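Local coordinates for CRISPR-associated protein, Cse2 family (Meiothermus ruber, PDB 3WA8) that probably serves as the small subunit of a type I-E CRISPR surveillance complex, binding G-rich crRNA sequence and helping to stabilise the R-loop, at residues Q20-P24 / A25-R29; A39-P43 / L44-F48. All coordinates share one frame; numbering follows the deposited sequence.

Both contacts are local helix starts, one after the other in the chain, and each puts a proline at the first helical position after the N-cap. Interaction 1 joins helix 10-21 to helix 24-32 at the surface and is chiefly polar: a threonine and an aspartate cap the new helix with their side chains. Interaction 2 leads from a loop into helix 43-49 and is partly buried; a valine holds the N-cap position, and side-chain packing is mainly apolar. The two meet directly, with centres about 11 Å apart. A salt bridge of 2.8 Å between Arg29 NH1 and Glu40 OE2 ties helix 24-32 to the later loop, and Arg29 CB packs on Val42 CG2.

Interaction 1. Residues Q20-P24 / A25-R29; sequences QRSTP and ADLAR
Thr23 and Asp26 face each other across the turn, their side chains crossing at a slant. The carboxylate of Asp26 reaches back with OD2 2.6 Å from Thr23 N, an almost straight bond (176° at the hydrogen) that meets OD2 on its anti side, somewhat out of the carboxylate plane. Thr23 answers in the other direction: with chi1 at 71° its OG1 sits between its own N and carbonyl carbon, turned to accept from Asp26 N at 3.3 Å. This reciprocal pair is a capping box, closing the start of helix 24-32 just after Ser22 has left the helical path of 10-21. Thr23 OG1 also gives a weak bond of 3.0 Å to Asp26 OD2, so that one oxygen draws two donors from a single residue. An alanine in place of Asp26 would remove the carboxylate and is likely to leave Thr23 N without its acceptor and the threonine hydroxyl freer to turn. One residue on, Leu27 N bonds to Thr23 O at 3.0 Å, while Leu27 CD2 lies against Ser22 CB, 3.8 Å away. Ser22 OG is hydrogen-bonded to Leu18 O, back in helix 10-21, and Trp72 of helix 59-72 touches the side chains of both Ser22 and Leu27.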
# COMPACT_ATOMS: atom_id res chain seq x y z
N GLN A 20 -14.49 9.36 2.32
CA GLN A 20 -15.62 10.24 2.48
C GLN A 20 -16.90 9.57 2.09
O GLN A 20 -17.92 9.89 2.65
CB GLN A 20 -15.42 11.51 1.68
CG GLN A 20 -14.27 12.36 2.16
CD GLN A 20 -14.27 13.72 1.49
OE1 GLN A 20 -15.15 13.99 0.66
NE2 GLN A 20 -13.31 14.59 1.83
N ARG A 21 -16.87 8.63 1.16
CA ARG A 21 -18.12 8.17 0.55
C ARG A 21 -18.47 6.72 0.77
O ARG A 21 -19.62 6.37 0.61
CB ARG A 21 -18.17 8.48 -0.95
CG ARG A 21 -18.12 9.93 -1.32
CD ARG A 21 -19.52 10.49 -1.73
NE ARG A 21 -19.40 11.88 -2.21
CZ ARG A 21 -18.66 12.25 -3.26
NH1 ARG A 21 -17.97 11.34 -3.96
NH2 ARG A 21 -18.59 13.53 -3.62
N SER A 22 -17.51 5.87 1.12
CA SER A 22 -17.78 4.42 1.29
C SER A 22 -18.86 4.11 2.31
O SER A 22 -18.84 4.69 3.40
CB SER A 22 -16.52 3.70 1.73
OG SER A 22 -15.51 3.86 0.76
N THR A 23 -19.79 3.22 1.97
CA THR A 23 -20.73 2.71 2.96
C THR A 23 -20.27 1.36 3.50
O THR A 23 -19.38 0.72 2.93
CB THR A 23 -22.13 2.54 2.39
OG1 THR A 23 -22.15 1.43 1.47
CG2 THR A 23 -22.58 3.82 1.69
N PRO A 24 -20.88 0.91 4.62
CA PRO A 24 -20.41 -0.36 5.16
C PRO A 24 -20.56 -1.48 4.16
O PRO A 24 -19.67 -2.32 4.09
CB PRO A 24 -21.29 -0.56 6.38
CG PRO A 24 -21.69 0.81 6.75
CD PRO A 24 -21.94 1.49 5.45
N ALA A 25 -21.63 -1.47 3.37
CA ALA A 25 -21.74 -2.41 2.24
C ALA A 25 -20.56 -2.31 1.28
O ALA A 25 -20.01 -3.35 0.91
CB ALA A 25 -23.03 -2.24 1.50
N ASP A 26 -20.16 -1.11 0.88
CA ASP A 26 -19.01 -0.98 -0.01
C ASP A 26 -17.81 -1.67 0.59
O ASP A 26 -17.09 -2.43 -0.10
CB ASP A 26 -18.64 0.46 -0.27
CG ASP A 26 -19.74 1.23 -0.94
OD1 ASP A 26 -20.31 0.67 -1.92
OD2 ASP A 26 -20.04 2.38 -0.50
N LEU A 27 -17.59 -1.44 1.90
CA LEU A 27 -16.37 -1.96 2.54
C LEU A 27 -16.39 -3.49 2.54
O LEU A 27 -15.35 -4.15 2.29
CB LEU A 27 -16.21 -1.37 3.94
CG LEU A 27 -16.22 0.15 3.97
CD1 LEU A 27 -16.50 0.66 5.36
CD2 LEU A 27 -14.90 0.70 3.47
N ALA A 28 -17.59 -4.05 2.74
CA ALA A 28 -17.76 -5.49 2.72
C ALA A 28 -17.34 -6.04 1.37
O ALA A 28 -16.55 -6.98 1.32
CB ALA A 28 -19.18 -5.88 3.07
N ARG A 29 -17.83 -5.42 0.28
CA ARG A 29 -17.45 -5.82 -1.07
C ARG A 29 -15.95 -5.66 -1.32
O ARG A 29 -15.28 -6.62 -1.77
CB ARG A 29 -18.18 -5.00 -2.08
CG ARG A 29 -19.61 -5.39 -2.25
CD ARG A 29 -20.17 -4.85 -3.57
NE ARG A 29 -21.02 -5.90 -4.06
CZ ARG A 29 -20.67 -6.80 -4.95
NH1 ARG A 29 -19.49 -6.75 -5.55
NH2 ARG A 29 -21.52 -7.74 -5.27

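Interaction 2. Residues A39-P43 / L44-F48; sequences AEVVP and LVEGF
Val42 O and Pro43 O start helix 43-49 by accepting from the turn that follows: Glu46 N bonds to Val42 O at 2.9 Å with 167° at the hydrogen, Gly47 N to Pro43 O at 2.6 Å, and Val45 N adds a second, weak and bent bond to Val42 O. Val42 is the N-cap residue, and its side chain has no polar atom with which to take up an amide of the first turn. Pro43 comes next, at a position where the lack of an N-H costs the helix no hydrogen bond. Across the junction the side chains meet through carbon. CG1 of Val42, placed opposite the backbone N (chi1 -179°), lies 3.9 Å from Leu44 CB; these two side chains run alongside each other and point the same way. A looser apolar touch, 4.2 Å between Val42 CB and Val45 CG2, extends the packing to the next residue. On another part of the turn the side chain of Glu46 crosses Val41 at about a right angle: chi1 (-69°) sets CG beside the backbone N, and this brings Glu46 CG within 3.5 Å of Val41 CG1. Methylene meets methyl here, while a bend at chi2 turns the carboxylate, which finds its polar partners on helix 59-72: OE2 forms a salt bridge with Arg62 and is hydrogen-bonded to Tyr66 OH. That same hydroxyl is also hydrogen-bonded to Val42 N, so Tyr66 links the N-cap residue to the first turn. Three helices surround the contact: Val42 and Leu44 rest on Asp26 of helix 24-32, Val45 packs on Tyr66 of helix 59-72, and farther along Phe48 meets Phe14 of helix 10-21 edge-to-face.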
# COMPACT_ATOMS: atom_id res chain seq x y z
N ALA A 39 -12.48 -8.35 -9.49
CA ALA A 39 -13.47 -9.36 -9.91
C ALA A 39 -14.74 -9.18 -9.10
O ALA A 39 -15.77 -9.65 -9.49
CB ALA A 39 -12.92 -10.76 -9.76
N GLU A 40 -14.65 -8.51 -7.98
CA GLU A 40 -15.82 -8.23 -7.16
C GLU A 40 -16.13 -6.74 -7.31
O GLU A 40 -15.45 -5.88 -6.76
CB GLU A 40 -15.53 -8.55 -5.69
CG GLU A 40 -16.53 -8.04 -4.71
CD GLU A 40 -17.61 -9.05 -4.47
OE1 GLU A 40 -17.48 -10.17 -4.98
OE2 GLU A 40 -18.60 -8.73 -3.78
N VAL A 41 -17.15 -6.44 -8.09
CA VAL A 41 -17.32 -5.09 -8.57
C VAL A 41 -17.94 -4.18 -7.52
O VAL A 41 -18.91 -4.56 -6.87
CB VAL A 41 -18.19 -5.16 -9.81
CG1 VAL A 41 -18.56 -3.80 -10.29
CG2 VAL A 41 -17.45 -5.95 -10.86
N VAL A 42 -17.37 -2.98 -7.35
CA VAL A 42 -17.93 -1.99 -6.42
C VAL A 42 -18.23 -0.65 -7.11
O VAL A 42 -17.29 0.07 -7.51
CB VAL A 42 -16.98 -1.72 -5.22
CG1 VAL A 42 -17.61 -0.71 -4.29
CG2 VAL A 42 -16.63 -2.99 -4.47
N PRO A 43 -19.53 -0.28 -7.24
CA PRO A 43 -19.91 0.88 -8.06
C PRO A 43 -19.06 2.08 -7.72
O PRO A 43 -18.51 2.71 -8.60
CB PRO A 43 -21.36 1.14 -7.69
CG PRO A 43 -21.88 -0.18 -7.31
CD PRO A 43 -20.71 -0.90 -6.61
N LEU A 44 -18.94 2.36 -6.43
CA LEU A 44 -18.03 3.40 -5.95
C LEU A 44 -16.68 3.47 -6.69
O LEU A 44 -16.28 4.52 -7.24
CB LEU A 44 -17.77 3.20 -4.46
CG LEU A 44 -17.32 4.47 -3.74
CD1 LEU A 44 -18.34 5.62 -3.96
CD2 LEU A 44 -17.10 4.20 -2.26
N VAL A 45 -15.97 2.34 -6.70
CA VAL A 45 -14.65 2.25 -7.32
C VAL A 45 -14.77 2.36 -8.82
O VAL A 45 -14.06 3.16 -9.43
CB VAL A 45 -14.00 0.93 -6.96
CG1 VAL A 45 -12.77 0.70 -7.81
CG2 VAL A 45 -13.70 0.91 -5.45
N GLU A 46 -15.69 1.57 -9.40
CA GLU A 46 -15.98 1.61 -10.83
C GLU A 46 -16.25 3.02 -11.33
O GLU A 46 -15.78 3.43 -12.40
CB GLU A 46 -17.18 0.73 -11.14
CG GLU A 46 -16.93 -0.74 -10.95
CD GLU A 46 -15.88 -1.27 -11.88
OE1 GLU A 46 -15.78 -0.76 -13.02
OE2 GLU A 46 -15.14 -2.21 -11.49
N GLY A 47 -17.04 3.75 -10.54
CA GLY A 47 -17.32 5.14 -10.80
C GLY A 47 -16.04 5.92 -10.94
O GLY A 47 -15.87 6.71 -11.89
N PHE A 48 -15.11 5.71 -10.00
CA PHE A 48 -13.90 6.51 -9.98
C PHE A 48 -13.04 6.15 -11.17
O PHE A 48 -12.55 7.03 -11.88
CB PHE A 48 -13.17 6.34 -8.66
CG PHE A 48 -12.05 7.30 -8.47
CD1 PHE A 48 -12.24 8.49 -7.78
CD2 PHE A 48 -10.78 7.01 -8.96
CE1 PHE A 48 -11.20 9.39 -7.59
CE2 PHE A 48 -9.72 7.92 -8.78
CZ PHE A 48 -9.94 9.11 -8.09